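Local coordinates for protein transaminase (Bacillus megaterium, PDB 5G0A) that catalyses S-selective amino transfer with pyridoxal-5'-phosphate as cofactor, as a class-III aminotransferase, at residues Lys298-Ser303 and Ala307-Val312; Lys280-Gln285 and Ile294-Gly299; Lys99-Asp104 and Val115-Thr120; Glu126-Ile131 and Leu265-Glu270. One frame throughout, in Å; residues are numbered along the deposited sequence. Where two conformers were deposited one is given.

Overall arrangement
All four interactions meet on one mixed seven-stranded sheet, the core of the cofactor-binding domain of a class-III aminotransferase. Strands 112-118, 308-313, 293-296 and 265-269 are successive neighbours in it and carry interactions 3, 1, 2 and 4. Along the chain the order is 3, 4, 2, 1, and interaction 1 begins at Lys298-Gly299, where interaction 2 ends. Centres lie about 7 Å apart for interactions 1 and 3, about 8 Å for 1 and 2, about 14 Å for 3 and 4. Helix 92-105 packs in interaction 3 and helix 121-136 in interaction 4. Each interaction holds a pyridoxal-5'-phosphate pocket residue, Lys298, Thr120 or Asp269, so the sheet that carries these contacts also presents cofactor-binding residues.

Interaction 1 (Lys298-Ser303 and Ala307-Val312); sequences KGLSSS and AGAVLV. With PLP (pyridoxal-5'-phosphate), chain K.
Leu300 packs on the backbone of Ala307-Ala309 where the lysine loop of a PLP-dependent fold-type-I aminotransferase returns to the sheet as strand 308-313. From CB, which points toward the strand, the chain runs to CG, swung opposite the backbone N and beside the carbonyl carbon (chi1 176°), and forks there. CD2 does the touching: it rests on the Gly308 backbone, 3.5 Å from Gly308 C, with Ala307 CB and Ala309 CB each 3.9 Å from the same Leu300 CD2. The other branch, Leu300 CD1, reaches Ile101 CD1 of helix 92-105 at 4.0 Å, while Val341 of helix 335-350 packs against both Leu300 and Ala307. The polar link is a water, hydrogen-bonded to Lys298 O, to Ser301 OG at 2.8 Å and to Ala307 O at 2.7 Å; Ser301 OG also bonds Leu305 O. The loop is thereby tied to the strand just behind the cofactor lysine. Lys298 CB points away from the strand; the chain then bends at chi4 (118°) and ends in the covalent bond from NZ to C4A of PLP, 1.5 Å long.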
# COMPACT_ATOMS: atom_id res chain seq x y z
N LYS B 298 16.31 24.99 5.78
CA LYS B 298 17.76 25.35 5.61
C LYS B 298 17.99 26.85 5.62
O LYS B 298 18.01 27.46 6.71
CB LYS B 298 18.33 24.64 4.37
CG LYS B 298 18.33 23.12 4.54
CD LYS B 298 18.99 22.37 3.38
CE LYS B 298 19.29 20.89 3.73
NZ LYS B 298 18.55 19.99 2.84
N GLY B 299 18.12 27.48 4.44
CA GLY B 299 18.32 28.94 4.35
C GLY B 299 17.17 29.83 4.83
O GLY B 299 17.36 31.03 5.01
N LEU B 300 15.99 29.23 5.02
CA LEU B 300 14.86 29.93 5.64
C LEU B 300 15.21 30.62 6.97
O LEU B 300 14.78 31.76 7.22
CB LEU B 300 13.68 28.94 5.85
CG LEU B 300 12.45 29.50 6.58
CD1 LEU B 300 11.76 30.63 5.81
CD2 LEU B 300 11.45 28.39 6.96
N SER B 301 15.98 29.92 7.79
CA SER B 301 16.55 30.52 8.99
C SER B 301 18.08 30.50 9.02
O SER B 301 18.66 30.89 10.05
CB SER B 301 16.00 29.80 10.25
OG SER B 301 16.51 28.47 10.29
N SER B 302 18.72 30.04 7.94
CA SER B 302 20.16 29.76 7.85
C SER B 302 20.61 28.91 9.01
O SER B 302 21.69 29.11 9.56
CB SER B 302 21.00 31.06 7.75
OG SER B 302 20.66 31.73 6.55
N SER B 303 19.74 27.95 9.37
CA SER B 303 19.95 26.99 10.45
C SER B 303 20.17 27.63 11.83
O SER B 303 20.61 26.94 12.73
CB SER B 303 21.13 26.07 10.13
OG SER B 303 20.96 25.48 8.84
N ALA B 307 13.44 25.64 11.48
CA ALA B 307 12.25 26.13 10.84
C ALA B 307 12.13 25.54 9.43
O ALA B 307 13.15 25.30 8.76
CB ALA B 307 12.29 27.65 10.72
N GLY B 308 10.88 25.31 9.01
CA GLY B 308 10.58 24.94 7.64
C GLY B 308 9.29 25.65 7.27
O GLY B 308 8.63 26.25 8.14
N ALA B 309 8.92 25.62 6.00
CA ALA B 309 7.67 26.25 5.62
C ALA B 309 7.19 25.72 4.29
O ALA B 309 8.01 25.33 3.44
CB ALA B 309 7.85 27.77 5.48
N VAL B 310 5.89 25.84 4.10
CA VAL B 310 5.33 25.62 2.77
C VAL B 310 4.58 26.88 2.35
O VAL B 310 3.91 27.51 3.16
CB VAL B 310 4.43 24.33 2.75
CG1 VAL B 310 3.28 24.46 3.74
CG2 VAL B 310 3.90 24.09 1.34
N LEU B 311 4.73 27.26 1.08
CA LEU B 311 4.02 28.41 0.52
C LEU B 311 3.18 27.88 -0.64
O LEU B 311 3.70 27.22 -1.53
CB LEU B 311 5.01 29.45 0.00
CG LEU B 311 4.42 30.61 -0.84
CD1 LEU B 311 3.47 31.45 0.00
CD2 LEU B 311 5.58 31.44 -1.41
N VAL B 312 1.88 28.15 -0.57
CA VAL B 312 0.95 27.67 -1.58
C VAL B 312 0.37 28.86 -2.34
O VAL B 312 0.32 29.98 -1.81
CB VAL B 312 -0.23 26.85 -0.98
CG1 VAL B 312 0.29 25.69 -0.11
CG2 VAL B 312 -1.19 27.73 -0.17
N1 PLP K . 14.32 18.69 0.43
C2 PLP K . 15.54 19.00 -0.07
C2A PLP K . 15.69 19.35 -1.53
C3 PLP K . 16.71 19.06 0.83
O3 PLP K . 17.93 19.40 0.39
C4 PLP K . 16.52 18.75 2.26
C4A PLP K . 17.70 18.85 3.23
C5 PLP K . 15.14 18.39 2.66
C6 PLP K . 14.12 18.35 1.72
C5A PLP K . 14.80 17.97 4.08
O4P PLP K . 15.06 18.98 5.04
P PLP K . 15.30 18.50 6.57
O1P PLP K . 15.33 19.83 7.26
O2P PLP K . 14.17 17.58 7.01
O3P PLP K . 16.64 17.79 6.56
O HOH W 1 15.33 26.83 8.39

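Interaction 2 (Lys280-Gln285 and Ile294-Gly299); sequences KWFGYQ and ITMGKG. With PLP (pyridoxal-5'-phosphate), chain K.
Phe282 holds CG opposite its carbonyl carbon (chi1 -66°), and Ile294 sets CG1 between backbone N and carbonyl carbon (chi1 69°), which lets the two side chains meet at about a right angle. Ile294 CD1 stands over one face of the Phe282 ring, 4.0 Å from the centroid and 20° off the normal, a CH-pi contact displaced toward the CE1 rim. Met296, extended as far as SD, brings the sulfur obliquely to the same ring, a Met-aromatic contact with 4.2 Å between Met296 SD and Phe282 CE1. The second branch of Ile294 serves the other ring: its CG2 lies 4.1 Å from Tyr284 CE2, while Tyr284 OH bonds Glu109 and Trp111. Gln285 OE1 accepts a 2.9 Å bond from Phe282 N, the donor standing above the carbonyl plane, and Glu270 grips Gly283 N and Tyr284 N, so the short 3-10 turn is well fixed. Phe275 adds an edge-to-face ring to Phe282. With an alanine here, Ile294 CD1 and Met296 SD would probably lose the surface they share, opening a gap under the turn. Since the touching groups are all apolar, the turn is held to strand 293-296 by dispersion and shape, its polar anchors lying elsewhere; that strand leads, through Gly297, to cofactor-bearing Lys298 of the fold-type-I core.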
# COMPACT_ATOMS: atom_id res chain seq x y z
N LYS B 280 19.72 33.86 -6.81
CA LYS B 280 18.42 34.53 -6.86
C LYS B 280 17.71 34.12 -5.57
O LYS B 280 18.23 33.26 -4.84
CB LYS B 280 17.62 34.08 -8.09
CG LYS B 280 18.21 34.57 -9.42
CD LYS B 280 17.31 34.26 -10.60
CE LYS B 280 17.90 34.86 -11.89
NZ LYS B 280 17.68 36.34 -11.95
N TRP B 281 16.58 34.74 -5.26
CA TRP B 281 15.86 34.38 -4.02
C TRP B 281 15.56 32.88 -4.00
O TRP B 281 15.82 32.20 -3.00
CB TRP B 281 14.61 35.21 -3.82
CG TRP B 281 14.95 36.54 -3.18
CD1 TRP B 281 14.95 37.76 -3.81
CD2 TRP B 281 15.36 36.78 -1.83
NE1 TRP B 281 15.34 38.75 -2.92
CE2 TRP B 281 15.57 38.18 -1.69
CE3 TRP B 281 15.56 35.95 -0.71
CZ2 TRP B 281 15.98 38.76 -0.49
CZ3 TRP B 281 15.96 36.54 0.50
CH2 TRP B 281 16.17 37.93 0.59
N PHE B 282 15.05 32.37 -5.12
CA PHE B 282 14.73 30.93 -5.22
C PHE B 282 15.22 30.31 -6.51
O PHE B 282 15.31 30.99 -7.54
CB PHE B 282 13.22 30.72 -5.10
CG PHE B 282 12.68 31.08 -3.76
CD1 PHE B 282 12.84 30.21 -2.69
CD2 PHE B 282 12.04 32.30 -3.55
CE1 PHE B 282 12.34 30.54 -1.42
CE2 PHE B 282 11.54 32.63 -2.30
CZ PHE B 282 11.70 31.77 -1.23
N GLY B 283 15.56 29.02 -6.44
CA GLY B 283 16.09 28.28 -7.59
C GLY B 283 15.20 28.35 -8.82
O GLY B 283 15.72 28.48 -9.94
N TYR B 284 13.88 28.26 -8.63
CA TYR B 284 12.96 28.26 -9.78
C TYR B 284 13.03 29.56 -10.58
O TYR B 284 12.65 29.60 -11.74
CB TYR B 284 11.49 27.95 -9.40
CG TYR B 284 10.77 29.07 -8.65
CD1 TYR B 284 10.14 30.11 -9.35
CD2 TYR B 284 10.71 29.07 -7.25
CE1 TYR B 284 9.47 31.12 -8.68
CE2 TYR B 284 10.04 30.08 -6.56
CZ TYR B 284 9.45 31.11 -7.29
OH TYR B 284 8.78 32.11 -6.64
N GLN B 285 13.48 30.63 -9.92
CA GLN B 285 13.50 31.96 -10.56
C GLN B 285 14.49 32.10 -11.71
O GLN B 285 14.42 33.06 -12.49
CB GLN B 285 13.72 33.07 -9.53
CG GLN B 285 12.55 33.16 -8.56
CD GLN B 285 12.74 34.19 -7.48
OE1 GLN B 285 13.81 34.29 -6.86
NE2 GLN B 285 11.71 34.97 -7.24
N ILE B 294 5.76 25.80 -3.07
CA ILE B 294 7.17 25.52 -2.73
C ILE B 294 7.34 25.09 -1.28
O ILE B 294 6.53 25.43 -0.41
CB ILE B 294 8.18 26.67 -3.03
CG1 ILE B 294 7.97 27.88 -2.09
CG2 ILE B 294 8.17 26.99 -4.55
CD1 ILE B 294 9.03 28.97 -2.30
N THR B 295 8.41 24.33 -1.05
CA THR B 295 8.80 23.90 0.29
C THR B 295 10.13 24.55 0.65
O THR B 295 10.99 24.73 -0.22
CB THR B 295 8.91 22.37 0.39
OG1 THR B 295 9.73 21.88 -0.67
CG2 THR B 295 7.52 21.74 0.28
N MET B 296 10.28 24.89 1.93
CA MET B 296 11.44 25.67 2.42
C MET B 296 11.94 25.10 3.73
O MET B 296 11.20 24.49 4.49
CB MET B 296 11.05 27.14 2.64
CG MET B 296 10.67 27.88 1.35
SD MET B 296 9.80 29.41 1.68
CE MET B 296 8.14 28.78 1.97
N GLY B 297 13.22 25.34 3.98
CA GLY B 297 13.94 24.90 5.19
C GLY B 297 15.33 25.52 5.05
O GLY B 297 15.50 26.50 4.32
N LYS B 298 16.31 24.99 5.78
CA LYS B 298 17.76 25.35 5.61
C LYS B 298 17.99 26.85 5.62
O LYS B 298 18.01 27.46 6.71
CB LYS B 298 18.33 24.64 4.37
CG LYS B 298 18.33 23.12 4.54
CD LYS B 298 18.99 22.37 3.38
CE LYS B 298 19.29 20.89 3.73
NZ LYS B 298 18.55 19.99 2.84
N GLY B 299 18.12 27.48 4.44
CA GLY B 299 18.32 28.94 4.35
C GLY B 299 17.17 29.83 4.83
O GLY B 299 17.36 31.03 5.01
N1 PLP K . 14.32 18.69 0.43
C2 PLP K . 15.54 19.00 -0.07
C2A PLP K . 15.69 19.35 -1.53
C3 PLP K . 16.71 19.06 0.83
O3 PLP K . 17.93 19.40 0.39
C4 PLP K . 16.52 18.75 2.26
C4A PLP K . 17.70 18.85 3.23
C5 PLP K . 15.14 18.39 2.66
C6 PLP K . 14.12 18.35 1.72
C5A PLP K . 14.80 17.97 4.08
O4P PLP K . 15.06 18.98 5.04
P PLP K . 15.30 18.50 6.57
O1P PLP K . 15.33 19.83 7.26
O2P PLP K . 14.17 17.58 7.01
O3P PLP K . 16.64 17.79 6.56

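Interaction 3 (Lys99-Asp104 and Val115-Thr120); sequences KIIIED and VRFVST. With PLP (pyridoxal-5'-phosphate), chain K.
Ile102 overlaps Val115, the two side chains sliding past each other in opposite directions until Ile102 CD1 comes 3.8 Å from Val115 CG2. This is helix-on-sheet packing in the alpha/beta core of the fold-type-I aminotransferases: helix 92-105 lies on strand 112-118, an outermost strand of the seven-stranded sheet within this chain. The helix also supplies Ile101, whose CD1 approaches Phe117 CE1 obliquely at 4.3 Å. The two methyls of Val115 have different partners. Its CG2 meets the helix, while CG1, on the far side of the CA-CB bond from the main-chain nitrogen (chi1 176°), covers the centre of one face of the Phe117 ring, 3.6 Å above the plane, so the ring is backed by its own strand. Ala309 of the neighbouring strand 308-313 also packs on Phe117, and Leu311 touches both Ile102 and Val115. The outer side of the helix is pinned by a salt bridge five residues apart, Lys99 NZ to Asp104 OD2 at 2.7 Å, using the syn lone pair of the carboxylate. Tyr20 of the second subunit packs on Ile102, so the helix also borders the subunit interface. Past the strand, Thr120 N-caps helix 121-136 through OG1 to Glu123 N, and the same hydroxyl bonds Glu123 of the second subunit. Thr120 CB stands 3.9 Å from the phosphate oxygen O1P of PLP.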
# COMPACT_ATOMS: atom_id res chain seq x y z
N LYS B 99 4.69 37.60 5.93
CA LYS B 99 4.61 38.88 5.18
C LYS B 99 5.92 39.16 4.42
O LYS B 99 5.90 39.57 3.25
CB LYS B 99 4.22 40.04 6.12
CG LYS B 99 4.16 41.42 5.43
CD LYS B 99 5.51 42.09 5.44
CE LYS B 99 5.47 43.51 4.88
NZ LYS B 99 6.75 44.23 5.16
N ILE B 100 7.06 38.93 5.07
CA ILE B 100 8.34 39.13 4.42
C ILE B 100 8.47 38.26 3.19
O ILE B 100 8.86 38.73 2.13
CB ILE B 100 9.52 38.85 5.37
CG1 ILE B 100 9.49 39.91 6.50
CG2 ILE B 100 10.84 38.90 4.62
CD1 ILE B 100 10.43 39.58 7.64
N ILE B 101 8.12 36.98 3.32
CA ILE B 101 8.27 36.07 2.19
C ILE B 101 7.34 36.49 1.04
O ILE B 101 7.79 36.58 -0.10
CB ILE B 101 8.02 34.60 2.59
CG1 ILE B 101 9.16 34.11 3.49
CG2 ILE B 101 7.92 33.71 1.33
CD1 ILE B 101 8.83 32.81 4.19
N ILE B 102 6.09 36.81 1.36
CA ILE B 102 5.09 37.05 0.31
C ILE B 102 5.18 38.45 -0.30
O ILE B 102 5.08 38.60 -1.53
CB ILE B 102 3.66 36.69 0.82
CG1 ILE B 102 3.56 35.15 1.02
CG2 ILE B 102 2.56 37.20 -0.14
CD1 ILE B 102 2.41 34.70 1.91
N GLU B 103 5.41 39.46 0.54
CA GLU B 103 5.34 40.86 0.10
C GLU B 103 6.67 41.58 -0.05
O GLU B 103 6.71 42.61 -0.75
CB GLU B 103 4.44 41.67 1.04
CG GLU B 103 3.00 41.18 1.10
CD GLU B 103 2.30 41.16 -0.25
OE1 GLU B 103 2.96 41.36 -1.28
OE2 GLU B 103 1.08 40.92 -0.28
N ASP B 104 7.73 41.08 0.60
CA ASP B 104 9.07 41.71 0.51
C ASP B 104 10.10 40.94 -0.33
O ASP B 104 11.04 41.52 -0.88
CB ASP B 104 9.62 42.03 1.91
CG ASP B 104 8.65 42.85 2.74
OD1 ASP B 104 7.81 43.59 2.16
OD2 ASP B 104 8.74 42.76 3.98
N VAL B 115 1.36 30.90 3.69
CA VAL B 115 2.44 30.08 4.25
C VAL B 115 1.92 29.27 5.46
O VAL B 115 1.06 29.75 6.27
CB VAL B 115 3.63 30.97 4.73
CG1 VAL B 115 4.72 30.14 5.40
CG2 VAL B 115 4.23 31.79 3.60
N ARG B 116 2.45 28.05 5.60
CA ARG B 116 2.35 27.31 6.88
C ARG B 116 3.76 27.05 7.33
O ARG B 116 4.53 26.42 6.60
CB ARG B 116 1.61 25.97 6.74
CG ARG B 116 1.74 25.08 8.00
CD ARG B 116 0.52 24.19 8.21
NE ARG B 116 0.69 23.25 9.34
CZ ARG B 116 0.45 23.55 10.61
NH1 ARG B 116 0.07 24.79 10.95
NH2 ARG B 116 0.62 22.62 11.54
N PHE B 117 4.10 27.52 8.53
CA PHE B 117 5.43 27.23 9.07
C PHE B 117 5.42 25.92 9.85
O PHE B 117 4.47 25.64 10.59
CB PHE B 117 5.88 28.37 10.00
CG PHE B 117 6.18 29.64 9.26
CD1 PHE B 117 7.35 29.75 8.53
CD2 PHE B 117 5.29 30.73 9.30
CE1 PHE B 117 7.67 30.93 7.84
CE2 PHE B 117 5.58 31.90 8.61
CZ PHE B 117 6.77 32.00 7.88
N VAL B 118 6.50 25.18 9.68
CA VAL B 118 6.77 23.96 10.44
C VAL B 118 8.22 24.00 10.93
O VAL B 118 8.85 25.06 10.90
CB VAL B 118 6.46 22.69 9.59
CG1 VAL B 118 4.94 22.53 9.42
CG2 VAL B 118 7.15 22.76 8.22
N SER B 119 8.77 22.87 11.40
CA SER B 119 10.11 22.97 12.03
C SER B 119 11.26 22.47 11.18
O SER B 119 12.41 22.76 11.51
CB SER B 119 10.15 22.21 13.38
OG SER B 119 9.27 22.83 14.31
N THR B 120 10.97 21.71 10.12
CA THR B 120 12.02 21.12 9.30
C THR B 120 11.63 21.07 7.82
O THR B 120 10.46 21.24 7.48
CB THR B 120 12.37 19.67 9.75
OG1 THR B 120 11.28 18.77 9.45
CG2 THR B 120 12.67 19.58 11.28
N1 PLP K . 14.32 18.69 0.43
C2 PLP K . 15.54 19.00 -0.07
C2A PLP K . 15.69 19.35 -1.53
C3 PLP K . 16.71 19.06 0.83
O3 PLP K . 17.93 19.40 0.39
C4 PLP K . 16.52 18.75 2.26
C4A PLP K . 17.70 18.85 3.23
C5 PLP K . 15.14 18.39 2.66
C6 PLP K . 14.12 18.35 1.72
C5A PLP K . 14.80 17.97 4.08
O4P PLP K . 15.06 18.98 5.04
P PLP K . 15.30 18.50 6.57
O1P PLP K . 15.33 19.83 7.26
O2P PLP K . 14.17 17.58 7.01
O3P PLP K . 16.64 17.79 6.56

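Interaction 4 (Glu126-Ile131 and Leu265-Glu270); sequences ETALNI and LWINDE. Unlike the reference sequence in segment 265-270: Asn268 (reference Thr). With PLP (pyridoxal-5'-phosphate), chain K.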
# COMPACT_ATOMS: atom_id res chain seq x y z
N GLU B 126 6.21 17.11 3.78
CA GLU B 126 4.99 16.38 4.23
C GLU B 126 3.75 17.24 4.05
O GLU B 126 2.70 16.78 3.56
CB GLU B 126 5.10 15.93 5.71
CG GLU B 126 6.26 14.99 6.03
CD GLU B 126 5.96 13.52 5.70
OE1 GLU B 126 4.80 13.17 5.41
OE2 GLU B 126 6.90 12.72 5.76
N THR B 127 3.87 18.50 4.45
CA THR B 127 2.72 19.39 4.43
C THR B 127 2.29 19.67 2.98
O THR B 127 1.11 19.67 2.67
CB THR B 127 3.05 20.71 5.18
OG1 THR B 127 3.49 20.37 6.51
CG2 THR B 127 1.78 21.55 5.31
N ALA B 128 3.27 19.92 2.12
CA ALA B 128 3.02 20.18 0.70
C ALA B 128 2.33 18.99 0.05
O ALA B 128 1.42 19.18 -0.75
CB ALA B 128 4.32 20.44 -0.02
N LEU B 129 2.79 17.77 0.35
CA LEU B 129 2.15 16.59 -0.24
C LEU B 129 0.69 16.50 0.23
O LEU B 129 -0.20 16.26 -0.59
CB LEU B 129 2.90 15.32 0.17
CG LEU B 129 4.33 15.24 -0.40
CD1 LEU B 129 5.05 14.06 0.25
CD2 LEU B 129 4.39 15.17 -1.93
N ASN B 130 0.45 16.70 1.52
CA ASN B 130 -0.90 16.68 2.06
C ASN B 130 -1.80 17.70 1.36
O ASN B 130 -2.95 17.40 0.99
CB ASN B 130 -0.87 16.95 3.58
CG ASN B 130 -0.23 15.82 4.37
OD1 ASN B 130 0.02 14.74 3.82
ND2 ASN B 130 0.05 16.05 5.66
N ILE B 131 -1.29 18.93 1.20
CA ILE B 131 -2.09 20.00 0.61
C ILE B 131 -2.37 19.72 -0.87
O ILE B 131 -3.52 19.90 -1.31
CB ILE B 131 -1.41 21.38 0.77
CG1 ILE B 131 -1.41 21.81 2.24
CG2 ILE B 131 -2.12 22.45 -0.08
CD1 ILE B 131 -0.39 22.90 2.55
N LEU B 265 -0.69 19.78 -10.37
CA LEU B 265 0.12 20.77 -9.67
C LEU B 265 1.63 20.56 -9.87
O LEU B 265 2.09 19.45 -10.11
CB LEU B 265 -0.23 20.79 -8.17
CG LEU B 265 -1.65 21.15 -7.76
CD1 LEU B 265 -1.81 20.99 -6.24
CD2 LEU B 265 -2.03 22.58 -8.23
N TRP B 266 2.38 21.66 -9.77
CA TRP B 266 3.83 21.61 -9.72
C TRP B 266 4.33 22.11 -8.36
O TRP B 266 4.11 23.28 -7.99
CB TRP B 266 4.49 22.39 -10.90
CG TRP B 266 5.98 22.50 -10.79
CD1 TRP B 266 6.85 21.52 -10.37
CD2 TRP B 266 6.79 23.64 -11.11
NE1 TRP B 266 8.14 21.99 -10.39
CE2 TRP B 266 8.13 23.29 -10.84
CE3 TRP B 266 6.51 24.94 -11.60
CZ2 TRP B 266 9.20 24.18 -11.03
CZ3 TRP B 266 7.58 25.81 -11.79
CH2 TRP B 266 8.90 25.43 -11.50
N ILE B 267 4.93 21.21 -7.60
CA ILE B 267 5.57 21.55 -6.33
C ILE B 267 7.05 21.66 -6.64
O ILE B 267 7.68 20.69 -7.07
CB ILE B 267 5.39 20.43 -5.27
CG1 ILE B 267 3.90 20.15 -5.01
CG2 ILE B 267 6.17 20.82 -3.99
CD1 ILE B 267 3.64 18.88 -4.17
N ASN B 268 7.65 22.83 -6.41
CA ASN B 268 9.11 22.86 -6.43
C ASN B 268 9.68 22.91 -5.02
O ASN B 268 9.27 23.73 -4.21
CB ASN B 268 9.71 23.99 -7.28
CG ASN B 268 11.19 23.79 -7.48
OD1 ASN B 268 11.64 22.74 -7.99
ND2 ASN B 268 11.99 24.76 -7.04
N ASP B 269 10.59 21.97 -4.75
CA ASP B 269 11.20 21.83 -3.44
C ASP B 269 12.40 22.77 -3.37
O ASP B 269 13.42 22.54 -4.02
CB ASP B 269 11.65 20.36 -3.25
CG ASP B 269 12.16 20.08 -1.83
OD1 ASP B 269 12.42 21.03 -1.07
OD2 ASP B 269 12.29 18.88 -1.50
N GLU B 270 12.24 23.86 -2.60
CA GLU B 270 13.27 24.88 -2.46
C GLU B 270 14.00 24.77 -1.13
O GLU B 270 14.61 25.75 -0.70
CB GLU B 270 12.64 26.27 -2.53
CG GLU B 270 12.15 26.72 -3.92
CD GLU B 270 13.28 27.08 -4.88
OE1 GLU B 270 14.42 27.39 -4.44
OE2 GLU B 270 13.04 27.09 -6.11
N1 PLP K . 14.32 18.69 0.43
C2 PLP K . 15.54 19.00 -0.07
C2A PLP K . 15.69 19.35 -1.53
C3 PLP K . 16.71 19.06 0.83
O3 PLP K . 17.93 19.40 0.39
C4 PLP K . 16.52 18.75 2.26
C4A PLP K . 17.70 18.85 3.23
C5 PLP K . 15.14 18.39 2.66
C6 PLP K . 14.12 18.35 1.72
C5A PLP K . 14.80 17.97 4.08
O4P PLP K . 15.06 18.98 5.04
P PLP K . 15.30 18.50 6.57
O1P PLP K . 15.33 19.83 7.26
O2P PLP K . 14.17 17.58 7.01
O3P PLP K . 16.64 17.79 6.56
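Ile267 and Ala128 form the centre of a helix-on-strand contact in the alpha/beta core of this fold-type-I aminotransferase, with helix 121-136 lying over strand 265-269. The branches of Ile267 divide the work: CG2 lies 4.4 Å from Ala128 CB, and CD1, at the tip of the extended arm, comes 4.1 Å from Ala128 O and 4.4 Å from Leu129 CD2. Leu129 starts away from the strand and only its tip turns back. Around this core, Ala132 of the same helix also touches Ile267, while Ile293 and Thr295 of the adjoining strand pack on Ala128. Two residues on, the same strand delivers Asp269 to the cofactor. Its CG lies trans to the main-chain nitrogen (chi1 -173°), and Asp269 OD2 lies 2.8 Å from N1 of PLP, the pyridine nitrogen. His149 ND1 bonds OD2, and Val271 N bonds OD1, so both carboxylate oxygens are held in place. A leucine in place of Asp269 would probably leave the ring nitrogen without its oxygen partner and His149 without its acceptor. The ring methyl is close by too: C2A of PLP sits 3.4 Å from Asp269 OD2.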